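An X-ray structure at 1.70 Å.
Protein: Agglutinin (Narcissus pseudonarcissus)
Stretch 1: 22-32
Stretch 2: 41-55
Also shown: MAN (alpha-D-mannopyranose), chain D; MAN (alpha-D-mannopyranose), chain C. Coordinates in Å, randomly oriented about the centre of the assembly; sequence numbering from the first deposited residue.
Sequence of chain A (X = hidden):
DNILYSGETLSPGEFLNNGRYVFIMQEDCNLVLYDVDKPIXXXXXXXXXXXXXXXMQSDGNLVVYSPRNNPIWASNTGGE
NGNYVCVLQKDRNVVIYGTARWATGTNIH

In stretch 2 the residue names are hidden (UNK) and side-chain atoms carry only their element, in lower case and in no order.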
# COMPACT_ATOMS: atom_id res chain seq x y z
N VAL A 22 2.06 -0.28 -13.48
CA VAL A 22 0.61 -0.39 -13.65
C VAL A 22 0.28 -1.44 -14.76
O VAL A 22 0.82 -1.37 -15.87
CB VAL A 22 -0.05 0.95 -13.98
CG1 VAL A 22 -1.55 0.77 -14.24
CG2 VAL A 22 0.18 1.96 -12.85
N PHE A 23 -0.59 -2.41 -14.43
CA PHE A 23 -1.03 -3.48 -15.34
C PHE A 23 -2.51 -3.22 -15.51
O PHE A 23 -3.32 -3.51 -14.61
CB PHE A 23 -0.70 -4.84 -14.72
CG PHE A 23 -0.94 -6.02 -15.63
CD1 PHE A 23 -0.20 -6.19 -16.79
CD2 PHE A 23 -1.84 -7.02 -15.27
CE1 PHE A 23 -0.39 -7.30 -17.62
CE2 PHE A 23 -2.03 -8.15 -16.10
CZ PHE A 23 -1.31 -8.28 -17.26
N ILE A 24 -2.88 -2.66 -16.68
CA ILE A 24 -4.26 -2.22 -16.94
C ILE A 24 -5.03 -2.83 -18.15
O ILE A 24 -4.50 -2.96 -19.25
CB ILE A 24 -4.27 -0.63 -17.09
CG1 ILE A 24 -5.69 -0.06 -17.27
CG2 ILE A 24 -3.36 -0.19 -18.23
CD1 ILE A 24 -5.74 1.49 -17.23
N MET A 25 -6.31 -3.17 -17.90
CA MET A 25 -7.22 -3.67 -18.90
C MET A 25 -7.86 -2.41 -19.49
O MET A 25 -8.88 -1.91 -18.98
CB MET A 25 -8.26 -4.58 -18.25
CG MET A 25 -9.35 -5.21 -19.19
SD MET A 25 -8.79 -6.40 -20.43
CE MET A 25 -8.05 -5.33 -21.68
N GLN A 26 -7.23 -1.88 -20.54
CA GLN A 26 -7.69 -0.62 -21.17
C GLN A 26 -9.02 -0.73 -21.89
O GLN A 26 -9.42 -1.82 -22.33
CB GLN A 26 -6.61 -0.10 -22.16
CG GLN A 26 -5.28 0.26 -21.48
CD GLN A 26 -4.26 0.88 -22.43
OE1 GLN A 26 -3.31 1.53 -21.98
NE2 GLN A 26 -4.46 0.69 -23.74
N GLU A 27 -9.70 0.41 -22.01
CA GLU A 27 -11.00 0.48 -22.68
C GLU A 27 -10.90 0.07 -24.16
O GLU A 27 -11.89 -0.42 -24.72
CB GLU A 27 -11.61 1.88 -22.54
CG GLU A 27 -11.94 2.27 -21.09
CD GLU A 27 -12.59 3.64 -20.97
OE1 GLU A 27 -12.73 4.34 -22.00
OE2 GLU A 27 -12.98 4.02 -19.84
N ASP A 28 -9.72 0.26 -24.78
CA ASP A 28 -9.52 -0.12 -26.20
C ASP A 28 -9.22 -1.65 -26.38
O ASP A 28 -8.80 -2.08 -27.45
CB ASP A 28 -8.40 0.73 -26.87
CG ASP A 28 -6.98 0.39 -26.35
OD1 ASP A 28 -6.85 -0.38 -25.38
OD2 ASP A 28 -6.00 0.91 -26.94
N CYS A 29 -9.44 -2.43 -25.29
CA CYS A 29 -9.22 -3.94 -25.26
C CYS A 29 -7.75 -4.43 -25.25
O CYS A 29 -7.49 -5.62 -25.37
CB CYS A 29 -10.02 -4.65 -26.40
SG CYS A 29 -11.76 -4.64 -26.11
N ASN A 30 -6.79 -3.51 -25.08
CA ASN A 30 -5.41 -3.88 -25.02
C ASN A 30 -5.02 -3.96 -23.54
O ASN A 30 -5.30 -3.04 -22.76
CB ASN A 30 -4.54 -2.86 -25.76
CG ASN A 30 -3.12 -3.42 -26.13
OD1 ASN A 30 -2.87 -4.64 -26.09
ND2 ASN A 30 -2.21 -2.52 -26.53
N LEU A 31 -4.45 -5.10 -23.14
CA LEU A 31 -3.97 -5.33 -21.77
C LEU A 31 -2.53 -4.97 -21.78
O LEU A 31 -1.73 -5.63 -22.45
CB LEU A 31 -4.17 -6.79 -21.37
CG LEU A 31 -3.65 -7.26 -20.00
CD1 LEU A 31 -4.28 -6.51 -18.86
CD2 LEU A 31 -3.88 -8.77 -19.85
N VAL A 32 -2.16 -3.92 -21.03
CA VAL A 32 -0.81 -3.39 -21.06
C VAL A 32 -0.13 -3.18 -19.70
O VAL A 32 -0.77 -2.80 -18.72
CB VAL A 32 -0.84 -1.99 -21.75
CG1 VAL A 32 0.58 -1.43 -21.95
CG2 VAL A 32 -1.58 -2.06 -23.09
N UNK A 41 5.05 -4.23 -22.09
CA UNK A 41 4.43 -5.50 -22.51
C UNK A 41 2.96 -5.28 -22.79
O UNK A 41 2.32 -4.43 -22.15
c UNK A 41 4.60 -6.58 -21.44
c UNK A 41 4.08 -7.97 -21.84
c UNK A 41 2.73 -8.46 -21.72
n UNK A 41 3.99 -10.09 -22.61
c UNK A 41 0.37 -8.68 -21.28
c UNK A 41 1.53 -7.90 -21.25
c UNK A 41 2.72 -9.79 -22.22
c UNK A 41 0.40 -10.00 -21.78
c UNK A 41 1.55 -10.57 -22.25
c UNK A 41 4.80 -8.99 -22.38
N UNK A 42 2.41 -6.03 -23.75
CA UNK A 42 0.99 -5.93 -24.08
C UNK A 42 0.51 -7.15 -24.84
O UNK A 42 1.30 -7.90 -25.42
c UNK A 42 0.72 -4.66 -24.89
N UNK A 43 -0.81 -7.36 -24.83
CA UNK A 43 -1.43 -8.47 -25.55
C UNK A 43 -1.56 -8.15 -27.05
O UNK A 43 -1.85 -9.05 -27.86
o UNK A 43 -3.64 -7.64 -24.91
c UNK A 43 -2.67 -9.42 -23.58
c UNK A 43 -2.81 -8.83 -24.97
N UNK A 44 -1.35 -6.87 -27.41
CA UNK A 44 -1.43 -6.41 -28.80
C UNK A 44 -2.81 -6.66 -29.39
O UNK A 44 -2.94 -7.11 -30.53
c UNK A 44 1.07 -6.83 -29.07
c UNK A 44 -0.33 -7.07 -29.64
n UNK A 44 1.94 -7.81 -29.21
o UNK A 44 1.36 -5.76 -28.55
N UNK A 45 -3.83 -6.37 -28.59
CA UNK A 45 -5.22 -6.55 -28.98
C UNK A 45 -5.98 -5.20 -28.97
O UNK A 45 -7.21 -5.16 -28.83
c UNK A 45 -5.92 -7.57 -28.07
c UNK A 45 -5.33 -8.95 -28.28
o UNK A 45 -5.75 -7.19 -26.70
N UNK A 46 -5.24 -4.10 -29.11
CA UNK A 46 -5.83 -2.78 -29.14
C UNK A 46 -6.58 -2.56 -30.44
O UNK A 46 -6.12 -2.97 -31.51
N UNK A 47 -7.75 -1.94 -30.36
CA UNK A 47 -8.58 -1.66 -31.55
C UNK A 47 -9.41 -2.84 -32.08
O UNK A 47 -10.16 -2.68 -33.05
N UNK A 48 -9.28 -4.02 -31.47
CA UNK A 48 -10.05 -5.21 -31.91
C UNK A 48 -11.53 -5.08 -31.56
O UNK A 48 -12.39 -5.49 -32.34
c UNK A 48 -8.15 -7.04 -31.93
c UNK A 48 -7.05 -5.99 -31.92
c UNK A 48 -7.69 -8.31 -31.20
c UNK A 48 -9.47 -6.52 -31.33
N UNK A 49 -11.81 -4.52 -30.39
CA UNK A 49 -13.18 -4.33 -29.95
C UNK A 49 -13.17 -3.20 -28.85
O UNK A 49 -12.13 -2.57 -28.63
c UNK A 49 -13.77 -5.65 -29.45
c UNK A 49 -15.31 -5.65 -29.46
o UNK A 49 -15.90 -6.74 -29.57
o UNK A 49 -15.92 -4.56 -29.34
N UNK A 50 -14.31 -2.98 -28.18
CA UNK A 50 -14.41 -1.95 -27.17
C UNK A 50 -14.90 -2.56 -25.84
O UNK A 50 -15.76 -3.43 -25.84
n UNK A 50 -13.90 2.68 -27.44
n UNK A 50 -12.10 2.41 -25.97
c UNK A 50 -15.39 -0.89 -27.63
n UNK A 50 -13.00 4.49 -26.31
c UNK A 50 -13.00 3.18 -26.57
c UNK A 50 -15.17 0.52 -27.06
c UNK A 50 -14.02 1.25 -27.83
N UNK A 51 -14.34 -2.09 -24.72
CA UNK A 51 -14.73 -2.56 -23.35
C UNK A 51 -14.63 -4.11 -23.10
O UNK A 51 -15.64 -4.79 -22.88
n UNK A 51 -17.89 -0.60 -21.04
c UNK A 51 -16.14 -2.06 -22.98
n UNK A 51 -17.78 -0.57 -18.72
n UNK A 51 -16.74 1.11 -19.91
c UNK A 51 -17.62 -0.09 -22.40
c UNK A 51 -16.26 -0.54 -22.92
c UNK A 51 -17.47 -0.02 -19.89
N UNK A 52 -13.40 -4.62 -23.12
CA UNK A 52 -13.13 -6.01 -22.85
C UNK A 52 -12.84 -6.16 -21.36
O UNK A 52 -12.60 -5.16 -20.69
s UNK A 52 -12.14 -6.52 -25.47
c UNK A 52 -11.92 -6.49 -23.65
N UNK A 53 -12.86 -7.40 -20.84
CA UNK A 53 -12.54 -7.63 -19.41
C UNK A 53 -11.52 -8.77 -19.28
O UNK A 53 -11.44 -9.64 -20.15
n UNK A 53 -15.38 -9.48 -19.75
n UNK A 53 -15.08 -11.35 -18.75
c UNK A 53 -13.80 -7.91 -18.56
c UNK A 53 -14.24 -10.44 -18.16
c UNK A 53 -15.76 -10.74 -19.71
c UNK A 53 -14.42 -9.25 -18.79
N UNK A 54 -10.74 -8.73 -18.19
CA UNK A 54 -9.71 -9.74 -17.91
C UNK A 54 -10.19 -10.66 -16.81
O UNK A 54 -10.68 -10.19 -15.78
c UNK A 54 -6.79 -10.79 -18.31
c UNK A 54 -7.23 -9.97 -17.11
c UNK A 54 -6.08 -9.15 -16.56
c UNK A 54 -8.41 -9.07 -17.48
N UNK A 55 -10.02 -11.97 -17.00
CA UNK A 55 -10.45 -12.95 -16.00
C UNK A 55 -9.38 -13.98 -15.61
O UNK A 55 -8.83 -14.68 -16.47
c UNK A 55 -11.69 -13.71 -16.51
o UNK A 55 -12.11 -14.69 -15.57
C1 MAN D . -1.64 0.66 -28.44
C2 MAN D . -2.56 1.36 -27.36
C3 MAN D . -1.70 2.16 -26.39
C4 MAN D . -0.58 1.27 -25.80
C5 MAN D . 0.28 0.56 -26.88
C6 MAN D . 1.23 -0.44 -26.25
O1 MAN D . -1.37 1.42 -29.72
O2 MAN D . -3.32 0.40 -26.68
O3 MAN D . -2.53 2.70 -25.39
O4 MAN D . 0.28 2.04 -24.99
O5 MAN D . -0.51 -0.15 -27.83
O6 MAN D . 1.90 -1.15 -27.28
C1 MAN C . -2.43 4.14 -25.33
C2 MAN C . -3.09 4.63 -24.04
C3 MAN C . -4.60 4.51 -24.11
C4 MAN C . -5.13 5.17 -25.36
C5 MAN C . -4.40 4.62 -26.59
C6 MAN C . -4.87 5.31 -27.87
O2 MAN C . -2.73 5.97 -23.80
O3 MAN C . -5.19 5.12 -22.97
O4 MAN C . -6.50 4.92 -25.46
O5 MAN C . -2.99 4.81 -26.46
O6 MAN C . -4.39 4.58 -28.98
O HOH W 1 -11.82 -2.79 -21.93
O HOH W 2 0.28 -3.18 -28.48

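Position 41 carries one carbon followed by fused five- and six-membered rings of eight carbons and one nitrogen, which only an indole supplies: Trp41. Its CZ3 lies 4.0 Å from Phe23 CE1, at the edge of the phenyl ring. Position 42 has a single side-chain carbon, 3.9 Å from Val32 CG2, and is Ala42; it pairs with Val32 in an antiparallel, non-hydrogen-bonded bridge, both side chains on the same face of the sheet.

At position 43 one carbon bears an oxygen and a carbon, the branched pattern of Thr43. Its OG1 accepts a hydrogen bond from Leu31 N (3.2 Å), while its backbone N donates to Leu31 O (3.1 Å), so one residue satisfies both polar backbone atoms of Leu31. Position 44 shows two carbons, the second bearing two further atoms, one oxygen and one nitrogen: Asn44. It points away from stretch 1, yet water 2 links its OD1 (2.8 Å) to Asn30 ND2 (3.2 Å).

Position 45 repeats the carbon carrying one oxygen and one carbon, hence Thr45. Its OG1 accepts from Thr43 OG1 (2.8 Å) and donates to Cys29 O (2.7 Å); its N donates to Asn30 OD1 (3.2 Å). Position 46 has no side-chain atoms and is Gly46. Its CA packs 3.6 Å from Asn30 CB, and an ideal CB would sit a tight 3.4 Å from that same Asn30 CB. Position 47 is equally bare, and its phi of 80° favours glycine: Gly47, whose N donates to Asp28 O (3.1 Å).

Position 48 has four carbons forked at the second, Leu48, which closes the type II turn begun at Thr45 and barely meets stretch 1. Two carbons, the second carrying two oxygens, make position 49 Asp49; its OD1 accepts from the backbone N of position 50 (2.5 Å). Position 50 has three carbons, a nitrogen and a carbon bearing two more nitrogens: Arg50. Its CB points away, but the chain returns, bringing NH1 to 3.1 Å from Glu27 O. Position 51 has the same atoms, Arg51, with its side chain directed away; its backbone N donates to Glu27 O (3.0 Å).

Position 52 is one carbon and a sulfur 2.0 Å from Cys29 SG, a disulfide that identifies Cys52. Position 53 holds a carbon and a five-membered ring of three carbons and two nitrogens, His53, turned away from stretch 1. The four forked carbons of position 54 are Leu54: CD1 lies 3.9 Å from Leu31 CD2, and CB 4.0 Å from Met25 SD. Position 55, one carbon and one oxygen, is Ser55, out of reach.

The contact combines a covalent clamp, Cys29–Cys52, with an apolar cluster of Phe23, Met25, Leu31, Trp41 and Leu54. Around them, the loop of stretch 2 bonds to successive carbonyls of Glu27, Asp28 and Cys29. Asn30 joins this support to sugar binding: OD1 receives Thr45 N, while ND2 donates to mannose O2 in chain D (3.1 Å).

Stretch 2, residues 41-55: WATNTGGLDRRCHLS
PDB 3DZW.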